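Long-range contacts in putative enoyl-CoA hydratase/isomerase (Bordetella parapertussis, PDB 3ISA), which probably acts on an acyl-CoA thioester as an enoyl-CoA hydratase or isomerase of the crotonase family, although its substrate is not established: residues 70-75 with 236-241; 138-143 with 222-227; 31-36 with 81-86; 61-66 with 107-112. One frame throughout, in Å; residues are numbered along the deposited sequence. Where two conformers were deposited one is given.

Contact 1 of 4, residues 70-75 with 236-241; sequences TDYETQ and RIRDYL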
loop_
_atom_site.group_PDB
_atom_site.type_symbol
_atom_site.label_atom_id
_atom_site.label_comp_id
_atom_site.label_asym_id
_atom_site.label_seq_id
_atom_site.Cartn_x
_atom_site.Cartn_y
_atom_site.Cartn_z
ATOM N N THR D 70 -7.194 -37.087 -13.452
ATOM C CA THR D 70 -7.782 -38.050 -14.399
ATOM C C THR D 70 -7.988 -37.400 -15.761
ATOM O O THR D 70 -8.637 -36.358 -15.861
ATOM C CB THR D 70 -9.143 -38.579 -13.888
ATOM O OG1 THR D 70 -9.004 -38.994 -12.527
ATOM C CG2 THR D 70 -9.670 -39.766 -14.751
ATOM N N ASP D 71 -7.425 -38.005 -16.803
ATOM C CA ASP D 71 -7.574 -37.477 -18.180
ATOM C C ASP D 71 -7.057 -36.030 -18.389
ATOM O O ASP D 71 -7.552 -35.308 -19.269
ATOM C CB ASP D 71 -9.031 -37.612 -18.690
ATOM C CG ASP D 71 -9.574 -39.035 -18.575
ATOM O OD1 ASP D 71 -8.912 -39.986 -19.054
ATOM O OD2 ASP D 71 -10.680 -39.197 -18.014
ATOM N N TYR D 72 -6.065 -35.612 -17.592
ATOM C CA TYR D 72 -5.404 -34.324 -17.828
ATOM C C TYR D 72 -4.691 -34.343 -19.189
ATOM O O TYR D 72 -4.564 -33.295 -19.846
ATOM C CB TYR D 72 -4.440 -33.949 -16.687
ATOM C CG TYR D 72 -3.066 -34.560 -16.814
ATOM C CD1 TYR D 72 -1.997 -33.823 -17.341
ATOM C CD2 TYR D 72 -2.835 -35.881 -16.434
ATOM C CE1 TYR D 72 -0.741 -34.389 -17.481
ATOM C CE2 TYR D 72 -1.589 -36.453 -16.569
ATOM C CZ TYR D 72 -0.549 -35.701 -17.085
ATOM O OH TYR D 72 0.676 -36.281 -17.218
ATOM N N GLU D 73 -4.242 -35.531 -19.619
ATOM C CA GLU D 73 -3.573 -35.687 -20.922
ATOM C C GLU D 73 -4.436 -35.275 -22.121
ATOM O O GLU D 73 -3.920 -34.792 -23.124
ATOM C CB GLU D 73 -3.058 -37.123 -21.115
ATOM C CG GLU D 73 -1.815 -37.455 -20.288
ATOM C CD GLU D 73 -0.502 -37.052 -20.963
ATOM O OE1 GLU D 73 -0.379 -35.913 -21.483
ATOM O OE2 GLU D 73 0.426 -37.889 -20.961
ATOM N N THR D 74 -5.746 -35.457 -22.004
ATOM C CA THR D 74 -6.672 -35.102 -23.074
ATOM C C THR D 74 -7.245 -33.690 -22.921
ATOM O O THR D 74 -8.085 -33.262 -23.720
ATOM C CB THR D 74 -7.822 -36.137 -23.197
ATOM O OG1 THR D 74 -8.526 -36.225 -21.958
ATOM C CG2 THR D 74 -7.272 -37.504 -23.566
ATOM N N GLN D 75 -6.788 -32.961 -21.905
ATOM C CA GLN D 75 -7.195 -31.562 -21.764
ATOM C C GLN D 75 -6.058 -30.664 -22.212
ATOM O O GLN D 75 -4.891 -31.027 -22.083
ATOM C CB GLN D 75 -7.628 -31.260 -20.335
ATOM C CG GLN D 75 -8.902 -32.018 -19.940
ATOM C CD GLN D 75 -9.473 -31.571 -18.621
ATOM O OE1 GLN D 75 -9.083 -30.538 -18.087
ATOM N NE2 GLN D 75 -10.420 -32.344 -18.086
ATOM N N ARG D 236 5.293 -30.513 -17.054
ATOM C CA ARG D 236 5.716 -30.423 -15.647
ATOM C C ARG D 236 4.849 -31.328 -14.766
ATOM O O ARG D 236 5.357 -32.034 -13.868
ATOM C CB ARG D 236 5.644 -28.969 -15.133
ATOM C CG ARG D 236 6.710 -28.020 -15.706
ATOM C CD ARG D 236 6.742 -26.673 -14.973
ATOM N NE ARG D 236 5.488 -25.897 -15.046
ATOM C CZ ARG D 236 5.162 -25.051 -16.032
ATOM N NH1 ARG D 236 5.964 -24.877 -17.078
ATOM N NH2 ARG D 236 4.008 -24.382 -15.988
ATOM N N ILE D 237 3.544 -31.306 -15.026
ATOM C CA ILE D 237 2.608 -32.211 -14.352
ATOM C C ILE D 237 2.978 -33.695 -14.606
ATOM O O ILE D 237 3.086 -34.491 -13.659
ATOM C CB ILE D 237 1.139 -31.897 -14.769
ATOM C CG1 ILE D 237 0.713 -30.503 -14.254
ATOM C CG2 ILE D 237 0.181 -32.965 -14.257
ATOM C CD1 ILE D 237 -0.643 -30.002 -14.792
ATOM N N ARG D 238 3.188 -34.035 -15.878
ATOM C CA ARG D 238 3.590 -35.385 -16.297
ATOM C C ARG D 238 4.833 -35.866 -15.553
ATOM O O ARG D 238 4.832 -36.965 -14.985
ATOM C CB ARG D 238 3.798 -35.421 -17.815
ATOM C CG ARG D 238 3.930 -36.827 -18.432
ATOM C CD ARG D 238 4.112 -36.732 -19.943
ATOM N NE ARG D 238 2.978 -36.064 -20.580
ATOM C CZ ARG D 238 3.053 -34.926 -21.270
ATOM N NH1 ARG D 238 4.220 -34.313 -21.446
ATOM N NH2 ARG D 238 1.953 -34.408 -21.801
ATOM N N ASP D 239 5.866 -35.019 -15.515
ATOM C CA ASP D 239 7.115 -35.309 -14.809
ATOM C C ASP D 239 6.902 -35.570 -13.325
ATOM O O ASP D 239 7.494 -36.499 -12.768
ATOM C CB ASP D 239 8.121 -34.166 -14.972
ATOM C CG ASP D 239 8.693 -34.075 -16.381
ATOM O OD1 ASP D 239 8.492 -35.014 -17.183
ATOM O OD2 ASP D 239 9.351 -33.055 -16.689
ATOM N N TYR D 240 6.056 -34.748 -12.700
ATOM C CA TYR D 240 5.748 -34.882 -11.279
ATOM C C TYR D 240 4.967 -36.177 -10.986
ATOM O O TYR D 240 5.265 -36.878 -10.012
ATOM C CB TYR D 240 4.983 -33.648 -10.750
ATOM C CG TYR D 240 4.287 -33.931 -9.438
ATOM C CD1 TYR D 240 5.018 -34.062 -8.248
ATOM C CD2 TYR D 240 2.902 -34.112 -9.389
ATOM C CE1 TYR D 240 4.377 -34.365 -7.044
ATOM C CE2 TYR D 240 2.258 -34.402 -8.196
ATOM C CZ TYR D 240 2.997 -34.531 -7.033
ATOM O OH TYR D 240 2.339 -34.822 -5.860
ATOM N N LEU D 241 3.977 -36.483 -11.827
ATOM C CA LEU D 241 3.118 -37.655 -11.621
ATOM C C LEU D 241 3.863 -38.979 -11.827
ATOM O O LEU D 241 3.426 -40.026 -11.332
ATOM C CB LEU D 241 1.870 -37.595 -12.508
ATOM C CG LEU D 241 0.805 -36.539 -12.171
ATOM C CD1 LEU D 241 -0.284 -36.571 -13.221
ATOM C CD2 LEU D 241 0.210 -36.750 -10.781
#

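Contact 2 of 4, residues 138-143 with 222-227; sequences FGLVLG and AALARS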
loop_
_atom_site.group_PDB
_atom_site.type_symbol
_atom_site.label_atom_id
_atom_site.label_comp_id
_atom_site.label_asym_id
_atom_site.label_seq_id
_atom_site.Cartn_x
_atom_site.Cartn_y
_atom_site.Cartn_z
ATOM N N PHE D 138 5.680 -28.991 -9.604
ATOM C CA PHE D 138 5.433 -28.764 -11.022
ATOM C C PHE D 138 5.183 -27.292 -11.322
ATOM O O PHE D 138 4.569 -26.952 -12.332
ATOM C CB PHE D 138 4.350 -29.695 -11.617
ATOM C CG PHE D 138 3.011 -29.658 -10.907
ATOM C CD1 PHE D 138 1.996 -28.786 -11.328
ATOM C CD2 PHE D 138 2.733 -30.550 -9.866
ATOM C CE1 PHE D 138 0.750 -28.782 -10.692
ATOM C CE2 PHE D 138 1.492 -30.549 -9.231
ATOM C CZ PHE D 138 0.503 -29.659 -9.639
ATOM N N GLY D 139 5.666 -26.435 -10.418
ATOM C CA GLY D 139 5.710 -24.993 -10.649
ATOM C C GLY D 139 4.436 -24.250 -10.266
ATOM O O GLY D 139 4.354 -23.043 -10.453
ATOM N N LEU D 140 3.447 -24.967 -9.727
ATOM C CA LEU D 140 2.162 -24.360 -9.347
ATOM C C LEU D 140 2.256 -23.491 -8.080
ATOM O O LEU D 140 2.757 -23.947 -7.051
ATOM C CB LEU D 140 1.101 -25.445 -9.141
ATOM C CG LEU D 140 -0.310 -24.906 -8.884
ATOM C CD1 LEU D 140 -0.893 -24.316 -10.165
ATOM C CD2 LEU D 140 -1.195 -26.000 -8.310
ATOM N N VAL D 141 1.766 -22.249 -8.156
ATOM C CA VAL D 141 1.777 -21.366 -6.993
ATOM C C VAL D 141 0.337 -21.117 -6.546
ATOM O O VAL D 141 -0.314 -20.167 -7.012
ATOM C CB VAL D 141 2.551 -20.034 -7.265
ATOM C CG1 VAL D 141 2.569 -19.139 -6.006
ATOM C CG2 VAL D 141 3.994 -20.304 -7.757
ATOM N N LEU D 142 -0.156 -21.984 -5.657
ATOM C CA LEU D 142 -1.572 -21.988 -5.252
ATOM C C LEU D 142 -1.705 -22.016 -3.729
ATOM O O LEU D 142 -1.174 -22.927 -3.068
ATOM C CB LEU D 142 -2.298 -23.215 -5.846
ATOM C CG LEU D 142 -3.767 -23.408 -5.440
ATOM C CD1 LEU D 142 -4.606 -22.289 -6.059
ATOM C CD2 LEU D 142 -4.293 -24.796 -5.851
ATOM N N GLY D 143 -2.424 -21.038 -3.179
ATOM C CA GLY D 143 -2.698 -20.992 -1.730
ATOM C C GLY D 143 -1.515 -20.555 -0.887
ATOM O O GLY D 143 -1.580 -20.571 0.354
ATOM N N ALA D 222 -2.895 -13.405 -9.439
ATOM C CA ALA D 222 -1.813 -13.152 -10.399
ATOM C C ALA D 222 -0.725 -14.228 -10.334
ATOM O O ALA D 222 -0.352 -14.783 -11.372
ATOM C CB ALA D 222 -1.202 -11.769 -10.204
ATOM N N ALA D 223 -0.274 -14.548 -9.120
ATOM C CA ALA D 223 0.766 -15.568 -8.902
ATOM C C ALA D 223 0.318 -16.941 -9.419
ATOM O O ALA D 223 1.100 -17.642 -10.087
ATOM C CB ALA D 223 1.163 -15.646 -7.425
ATOM N N LEU D 224 -0.933 -17.312 -9.133
ATOM C CA LEU D 224 -1.507 -18.565 -9.658
ATOM C C LEU D 224 -1.504 -18.581 -11.194
ATOM O O LEU D 224 -1.019 -19.538 -11.821
ATOM C CB LEU D 224 -2.924 -18.818 -9.099
ATOM C CG LEU D 224 -3.701 -20.100 -9.489
ATOM C CD1 LEU D 224 -4.431 -19.991 -10.863
ATOM C CD2 LEU D 224 -2.788 -21.338 -9.475
ATOM N N ALA D 225 -2.070 -17.523 -11.784
ATOM C CA ALA D 225 -2.224 -17.404 -13.224
ATOM C C ALA D 225 -0.879 -17.531 -13.929
ATOM O O ALA D 225 -0.755 -18.346 -14.840
ATOM C CB ALA D 225 -2.929 -16.060 -13.596
ATOM N N ARG D 226 0.122 -16.778 -13.469
ATOM C CA ARG D 226 1.471 -16.810 -14.038
ATOM C C ARG D 226 2.066 -18.212 -13.971
ATOM O O ARG D 226 2.606 -18.689 -14.956
ATOM C CB ARG D 226 2.419 -15.825 -13.355
ATOM C CG ARG D 226 2.111 -14.386 -13.678
ATOM C CD ARG D 226 3.244 -13.427 -13.368
ATOM N NE ARG D 226 2.730 -12.065 -13.442
ATOM C CZ ARG D 226 2.271 -11.383 -12.403
ATOM N NH1 ARG D 226 2.280 -11.927 -11.180
ATOM N NH2 ARG D 226 1.782 -10.159 -12.594
ATOM N N SER D 227 1.942 -18.861 -12.809
ATOM C CA SER D 227 2.530 -20.197 -12.590
ATOM C C SER D 227 1.945 -21.267 -13.517
ATOM O O SER D 227 2.685 -22.077 -14.080
ATOM C CB SER D 227 2.411 -20.607 -11.112
ATOM O OG SER D 227 1.099 -20.984 -10.740
HETATM O O HOH W 1 3.065 -24.753 -13.145
HETATM O O HOH W 2 5.150 -22.536 -13.608
#

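Contact 3 of 4, residues 31-36 with 81-86; sequences LSAELV and LLRMVR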
loop_
_atom_site.group_PDB
_atom_site.type_symbol
_atom_site.label_atom_id
_atom_site.label_comp_id
_atom_site.label_asym_id
_atom_site.label_seq_id
_atom_site.Cartn_x
_atom_site.Cartn_y
_atom_site.Cartn_z
ATOM N N LEU D 31 -10.970 -32.642 -7.233
ATOM C CA LEU D 31 -11.684 -31.504 -7.753
ATOM C C LEU D 31 -11.703 -31.536 -9.264
ATOM O O LEU D 31 -10.771 -31.071 -9.917
ATOM C CB LEU D 31 -11.046 -30.207 -7.231
ATOM C CG LEU D 31 -11.063 -30.050 -5.700
ATOM C CD1 LEU D 31 -10.362 -28.735 -5.338
ATOM C CD2 LEU D 31 -12.503 -30.116 -5.117
ATOM N N SER D 32 -12.773 -32.115 -9.810
ATOM C CA SER D 32 -13.090 -31.996 -11.221
ATOM C C SER D 32 -13.592 -30.579 -11.521
ATOM O O SER D 32 -13.992 -29.853 -10.605
ATOM C CB SER D 32 -14.191 -32.999 -11.583
ATOM O OG SER D 32 -15.372 -32.749 -10.839
ATOM N N ALA D 33 -13.610 -30.200 -12.800
ATOM C CA ALA D 33 -14.192 -28.920 -13.179
ATOM C C ALA D 33 -15.630 -28.825 -12.651
ATOM O O ALA D 33 -15.992 -27.827 -12.038
ATOM C CB ALA D 33 -14.128 -28.706 -14.706
ATOM N N GLU D 34 -16.407 -29.904 -12.818
ATOM C CA GLU D 34 -17.794 -29.968 -12.352
ATOM C C GLU D 34 -17.951 -29.730 -10.834
ATOM O O GLU D 34 -18.828 -28.968 -10.407
ATOM C CB GLU D 34 -18.438 -31.305 -12.775
ATOM C CG GLU D 34 -19.958 -31.303 -12.687
ATOM C CD GLU D 34 -20.597 -32.696 -12.622
ATOM O OE1 GLU D 34 -19.881 -33.714 -12.456
ATOM O OE2 GLU D 34 -21.845 -32.765 -12.715
ATOM N N LEU D 35 -17.118 -30.383 -10.024
ATOM C CA LEU D 35 -17.168 -30.172 -8.578
ATOM C C LEU D 35 -16.822 -28.728 -8.171
ATOM O O LEU D 35 -17.529 -28.136 -7.343
ATOM C CB LEU D 35 -16.287 -31.191 -7.836
ATOM C CG LEU D 35 -16.230 -31.087 -6.301
ATOM C CD1 LEU D 35 -17.625 -30.958 -5.642
ATOM C CD2 LEU D 35 -15.513 -32.327 -5.781
ATOM N N VAL D 36 -15.767 -28.158 -8.766
ATOM C CA VAL D 36 -15.382 -26.756 -8.489
ATOM C C VAL D 36 -16.546 -25.828 -8.825
ATOM O O VAL D 36 -16.929 -24.990 -7.992
ATOM C CB VAL D 36 -14.079 -26.368 -9.223
ATOM C CG1 VAL D 36 -13.733 -24.838 -9.087
ATOM C CG2 VAL D 36 -12.935 -27.233 -8.716
ATOM N N LEU D 81 -5.336 -24.495 -17.112
ATOM C CA LEU D 81 -5.240 -23.136 -16.559
ATOM C C LEU D 81 -6.592 -22.637 -16.048
ATOM O O LEU D 81 -6.680 -22.152 -14.925
ATOM C CB LEU D 81 -4.666 -22.139 -17.579
ATOM C CG LEU D 81 -4.714 -20.670 -17.104
ATOM C CD1 LEU D 81 -3.823 -20.412 -15.862
ATOM C CD2 LEU D 81 -4.406 -19.657 -18.215
ATOM N N LEU D 82 -7.635 -22.766 -16.870
ATOM C CA LEU D 82 -8.983 -22.360 -16.478
ATOM C C LEU D 82 -9.426 -23.068 -15.188
ATOM O O LEU D 82 -9.927 -22.428 -14.264
ATOM C CB LEU D 82 -9.992 -22.564 -17.610
ATOM C CG LEU D 82 -11.448 -22.193 -17.272
ATOM C CD1 LEU D 82 -11.542 -20.763 -16.744
ATOM C CD2 LEU D 82 -12.358 -22.347 -18.497
ATOM N N ARG D 83 -9.204 -24.376 -15.124
ATOM C CA ARG D 83 -9.588 -25.130 -13.943
ATOM C C ARG D 83 -8.844 -24.664 -12.664
ATOM O O ARG D 83 -9.437 -24.570 -11.585
ATOM C CB ARG D 83 -9.439 -26.640 -14.183
ATOM C CG ARG D 83 -10.494 -27.226 -15.136
ATOM C CD ARG D 83 -10.183 -28.690 -15.453
ATOM N NE ARG D 83 -10.141 -29.496 -14.227
ATOM C CZ ARG D 83 -9.615 -30.713 -14.144
ATOM N NH1 ARG D 83 -9.065 -31.268 -15.217
ATOM N NH2 ARG D 83 -9.619 -31.364 -12.981
ATOM N N MET D 84 -7.559 -24.357 -12.794
ATOM C CA MET D 84 -6.792 -23.807 -11.673
ATOM C C MET D 84 -7.253 -22.396 -11.265
ATOM O O MET D 84 -7.361 -22.090 -10.082
ATOM C CB MET D 84 -5.293 -23.837 -12.002
ATOM C CG MET D 84 -4.658 -25.232 -11.874
ATOM S SD MET D 84 -4.757 -26.016 -10.244
ATOM C CE MET D 84 -3.662 -27.395 -10.631
ATOM N N VAL D 85 -7.543 -21.546 -12.256
ATOM C CA VAL D 85 -8.082 -20.216 -11.998
ATOM C C VAL D 85 -9.415 -20.275 -11.269
ATOM O O VAL D 85 -9.602 -19.568 -10.278
ATOM C CB VAL D 85 -8.161 -19.375 -13.319
ATOM C CG1 VAL D 85 -9.005 -18.125 -13.110
ATOM C CG2 VAL D 85 -6.730 -19.012 -13.761
ATOM N N ARG D 86 -10.309 -21.162 -11.722
ATOM C CA ARG D 86 -11.599 -21.337 -11.066
ATOM C C ARG D 86 -11.441 -21.867 -9.628
ATOM O O ARG D 86 -12.165 -21.445 -8.735
ATOM C CB ARG D 86 -12.549 -22.191 -11.928
ATOM C CG ARG D 86 -12.929 -21.558 -13.309
ATOM C CD ARG D 86 -13.688 -20.233 -13.176
ATOM N NE ARG D 86 -15.086 -20.466 -12.787
ATOM C CZ ARG D 86 -15.918 -19.520 -12.352
ATOM N NH1 ARG D 86 -15.491 -18.266 -12.228
ATOM N NH2 ARG D 86 -17.177 -19.824 -12.042
HETATM O O HOH W 3 -10.832 -28.615 -11.638
#

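Contact 4 of 4, residues 61-66 with 107-112; sequences RNFSAG and GRNFGA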
loop_
_atom_site.group_PDB
_atom_site.type_symbol
_atom_site.label_atom_id
_atom_site.label_comp_id
_atom_site.label_asym_id
_atom_site.label_seq_id
_atom_site.Cartn_x
_atom_site.Cartn_y
_atom_site.Cartn_z
ATOM N N ARG D 61 -13.178 -41.624 2.498
ATOM C CA ARG D 61 -11.939 -41.772 3.276
ATOM C C ARG D 61 -11.172 -40.470 3.548
ATOM O O ARG D 61 -10.264 -40.436 4.393
ATOM C CB ARG D 61 -11.010 -42.772 2.568
ATOM C CG ARG D 61 -11.535 -44.209 2.509
ATOM C CD ARG D 61 -10.695 -45.094 1.579
ATOM N NE ARG D 61 -11.438 -45.560 0.405
ATOM C CZ ARG D 61 -11.236 -45.143 -0.844
ATOM N NH1 ARG D 61 -10.305 -44.235 -1.113
ATOM N NH2 ARG D 61 -11.971 -45.641 -1.834
ATOM N N ASN D 62 -11.500 -39.406 2.817
ATOM C CA ASN D 62 -10.774 -38.133 3.000
ATOM C C ASN D 62 -11.630 -36.877 2.818
ATOM O O ASN D 62 -12.838 -36.969 2.542
ATOM C CB ASN D 62 -9.513 -38.068 2.106
ATOM C CG ASN D 62 -9.819 -37.691 0.653
ATOM O OD1 ASN D 62 -10.952 -37.813 0.185
ATOM N ND2 ASN D 62 -8.790 -37.231 -0.071
ATOM N N PHE D 63 -10.985 -35.722 2.970
ATOM C CA PHE D 63 -11.586 -34.411 2.690
ATOM C C PHE D 63 -11.500 -34.123 1.175
ATOM O O PHE D 63 -12.537 -34.036 0.505
ATOM C CB PHE D 63 -10.891 -33.334 3.555
ATOM C CG PHE D 63 -11.397 -31.930 3.335
ATOM C CD1 PHE D 63 -12.539 -31.475 3.988
ATOM C CD2 PHE D 63 -10.715 -31.054 2.479
ATOM C CE1 PHE D 63 -13.005 -30.164 3.785
ATOM C CE2 PHE D 63 -11.171 -29.764 2.264
ATOM C CZ PHE D 63 -12.314 -29.315 2.908
ATOM N N SER D 64 -10.279 -33.996 0.647
ATOM C CA SER D 64 -10.032 -33.867 -0.804
ATOM C C SER D 64 -8.564 -34.078 -1.197
ATOM O O SER D 64 -7.641 -33.550 -0.552
ATOM C CB SER D 64 -10.487 -32.485 -1.328
ATOM O OG SER D 64 -10.147 -32.326 -2.696
ATOM N N ALA D 65 -8.376 -34.794 -2.303
ATOM C CA ALA D 65 -7.068 -34.950 -2.941
ATOM C C ALA D 65 -6.721 -33.817 -3.911
ATOM O O ALA D 65 -5.713 -33.898 -4.611
ATOM C CB ALA D 65 -6.980 -36.302 -3.639
ATOM N N GLY D 66 -7.534 -32.752 -3.940
ATOM C CA GLY D 66 -7.217 -31.587 -4.766
ATOM C C GLY D 66 -7.534 -31.807 -6.232
ATOM O O GLY D 66 -8.408 -32.581 -6.547
ATOM N N GLY D 107 -8.318 -38.424 6.776
ATOM C CA GLY D 107 -7.598 -39.122 5.720
ATOM C C GLY D 107 -6.469 -38.296 5.110
ATOM O O GLY D 107 -6.017 -37.296 5.701
ATOM N N ARG D 108 -6.049 -38.713 3.917
ATOM C CA ARG D 108 -4.925 -38.105 3.210
ATOM C C ARG D 108 -5.405 -37.032 2.229
ATOM O O ARG D 108 -6.162 -37.320 1.294
ATOM C CB ARG D 108 -4.127 -39.181 2.471
ATOM C CG ARG D 108 -3.533 -40.261 3.389
ATOM C CD ARG D 108 -2.955 -41.430 2.592
ATOM N NE ARG D 108 -1.903 -40.995 1.675
ATOM C CZ ARG D 108 -1.107 -41.810 0.987
ATOM N NH1 ARG D 108 -1.224 -43.127 1.102
ATOM N NH2 ARG D 108 -0.185 -41.299 0.182
ATOM N N ASN D 109 -4.952 -35.808 2.447
ATOM C CA ASN D 109 -5.421 -34.660 1.684
ATOM C C ASN D 109 -4.293 -33.955 0.957
ATOM O O ASN D 109 -3.180 -33.850 1.482
ATOM C CB ASN D 109 -6.165 -33.730 2.623
ATOM C CG ASN D 109 -7.250 -34.478 3.418
ATOM O OD1 ASN D 109 -8.266 -34.901 2.851
ATOM N ND2 ASN D 109 -7.008 -34.693 4.711
ATOM N N PHE D 110 -4.588 -33.468 -0.246
ATOM C CA PHE D 110 -3.556 -33.007 -1.170
ATOM C C PHE D 110 -3.932 -31.710 -1.868
ATOM O O PHE D 110 -5.103 -31.507 -2.216
ATOM C CB PHE D 110 -3.286 -34.056 -2.257
ATOM C CG PHE D 110 -2.751 -35.358 -1.733
ATOM C CD1 PHE D 110 -1.385 -35.521 -1.528
ATOM C CD2 PHE D 110 -3.610 -36.422 -1.464
ATOM C CE1 PHE D 110 -0.875 -36.719 -1.044
ATOM C CE2 PHE D 110 -3.111 -37.632 -0.978
ATOM C CZ PHE D 110 -1.734 -37.776 -0.772
ATOM N N GLY D 111 -2.923 -30.867 -2.095
ATOM C CA GLY D 111 -3.030 -29.723 -3.011
ATOM C C GLY D 111 -4.188 -28.774 -2.736
ATOM O O GLY D 111 -4.374 -28.332 -1.607
ATOM N N ALA D 112 -4.987 -28.495 -3.767
ATOM C CA ALA D 112 -6.145 -27.618 -3.652
ATOM C C ALA D 112 -7.153 -28.078 -2.575
ATOM O O ALA D 112 -7.883 -27.261 -2.020
ATOM C CB ALA D 112 -6.817 -27.457 -5.011
#

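Contact 1 of 4, residues 70-75 with 236-241
A small, partly buried contact joins the loop that precedes helix 77-95 to helix 233-241 near the C-terminus, at the periphery of a crotonase-type subunit; the Tyr72 ring packs on the helix beside a Glu73-Arg238 salt bridge. The ring's CG sits in the crowded position between backbone N and carbonyl carbon (chi1 84°), and the ring reaches across to the helix. Ile237 lays CG2 over one ring face, 4.0 Å from the Tyr72 ring centroid in a CH-pi contact offset toward CE1. Leu241 comes tip to tip with the ring, its CD1 3.6 Å from Tyr72 CE2. The phenol oxygen ends against the helix itself, with Tyr72 OH 3.2 Å from Arg238 CA. Glu73 CG lies against the ring face opposite Ile237, and the bent chain carries its carboxylate to Arg238. That arginine bends at chi3 so that NE and NH2 both turn to the same acid. Carboxylate and guanidinium planes are 30° apart, so the pairing is bidentate but not flat. Arg238 NH2 gives a nearly straight bond to Glu73 OE1 at 2.8 Å, though the modelled place of NH2 is less certain; Arg238 NE meets Glu73 OE2 at 3.2 Å, from above the carboxylate plane.

Contact 2 of 4, residues 138-143 with 222-227
Ser227 OG is gripped by two hydrogen bonds, one in each direction. It accepts from Val141 N at 3.0 Å, with a nearly straight N-H...O angle of 164°, and it donates to Leu224 O one turn back in its own helix, where Ser227 OG lies 2.8 Å from that oxygen. The crowded first torsion (chi1 75°) sets the hydroxyl between the two. The donation fixes the hydroxyl proton on the helix side and leaves the oxygen to receive the loop N-H. Ser227 CB presses on the loop as well, lying 3.2 Å from Gly139 O. This is the passage from strand 130-132 to helix 144-151 of the crotonase fold, an extended run laid along helix 217-229 in the C-terminal helical part of the chain. Further down the run, Val141 O meets the CA-H of Leu224, with O and CA 3.3 Å apart, while Val141 CG1 rests on the methyl of Ala223. Leu224 holds CG anti to its backbone N and lies alongside both Leu140 and Leu142, all pointing the same way. Its CD2 is 3.6 Å from Leu140 CD1 and 4.0 Å from Leu142 CD1. These leucines are also packed against helix 77-95. On its far side helix 217-229 meets the assembly, where Arg226 forms a salt bridge with Asp218 of a second subunit; the loop residue Val141 packs separately on Thr207 of a third. At the Gly139 end, one water stands 2.8 Å from Phe138 O and 2.9 Å from Ser227 O and can donate to either.

Contact 3 of 4, residues 31-36 with 81-86
Arg83 makes most of this contact, its guanidinium turned edge-on to the backbone carbonyl of Leu31. Arg83 NH2 donates to Leu31 O at 3.3 Å, a long bond but well aimed: the oxygen lies in the guanidinium plane, and the N-H meets a lone pair in the carbonyl plane. A water completes a second route along the same edge, accepting from Arg83 NE at 2.8 Å and donating to Leu31 O at 3.0 Å. The carbonyl is thus held both directly and through solvent. The arginine's CG and CD pass Ala33, with Ala33 CB 3.9 Å from Arg83 CG, and the bend at chi3 (59°) then turns the guanidinium to Leu31 O. One turn on, Val36 points at the other helix and sets CG1 against its backbone, 3.8 Å from Arg86 O, with Arg86 CB just beyond. In the fold these are the start of helix 33-48 and the N-terminal half of helix 77-95, two helices of the crotonase core that approach through Ala33, Val36 and the Arg83 chain. Ser32 is the N-cap of helix 33-48, its OG accepting from Leu35 N at 3.1 Å, which orders the first turn, while backbone hydrogen bonds to Gly66 and Asp68 hold Leu31. Arg83 has stronger partners beyond the two helices: NH2 also donates to Asp68 O, and NH1 to Gln75 OE1, steadying the group's rotation. Arg86 bends at chi2 and chi3 back to Glu37 of helix 33-48 in a salt bridge. Helix 77-95 also packs against a second subunit, Arg86 on Pro231 of that chain.

Contact 4 of 4, residues 61-66 with 107-112
Asn109 reaches from strand 108-110 into a bend of the 61-66 loop. Its CB lies 3.5 Å from Ser64 O, and a first torsion of -52° puts CG beside the backbone N, close to Phe63 CB. At the tip, Asn109 OD1 accepts two consecutive backbone N-H groups, Phe63 N at 2.8 Å and Ser64 N at 3.1 Å, both in the plane of the amide carbonyl. The other branch, ND2, turns back to donate to His106 O, so the amide's flip is settled from both ends. Asn62 slides past in the opposite direction, the two amides only 15° apart, and its ND2 gives a straight bond to Arg108 O at 3.0 Å; ND2 also serves Arg28 O. Beyond them the backbones pair directly and run nearly parallel: Phe110 N donates to Ser64 O at 3.1 Å, on a lone pair. Ser64 OG closes an ST turn by accepting from Gly66 N, and it also bonds Asn29 O. In crotonases such a loop and the helix start after this strand each supply one backbone N-H to the oxyanion hole; here the residue after Gly66 and Ala112, next to Gly111 at the N-cap, probably do so. Asparagine amides, with one direct backbone bond, tie the two sides of the likely thioester-binding site together, which would keep those N-H groups at a set spacing.

Overall arrangement
Contact 4 lies nearest the centre of the chain and, like contact 2, is buried; contacts 1 and 3 are only partly so. Polarity follows place: contact 4 is chiefly backbone and amide hydrogen bonding, contact 2 one serine amid aliphatic packing, contact 3 an arginine on a carbonyl, and only contact 1 has a salt bridge between its own two segments. Leu31 N of contact 3 bonds Gly66 O of contact 4, Met84 of contact 3 packs on Leu140 of contact 2, and Arg236 of contact 1 reaches Phe138 O of contact 2. Contacts 2 and 3 also face a second subunit, and contact 2 a third; contacts 1 and 4 meet no other chain.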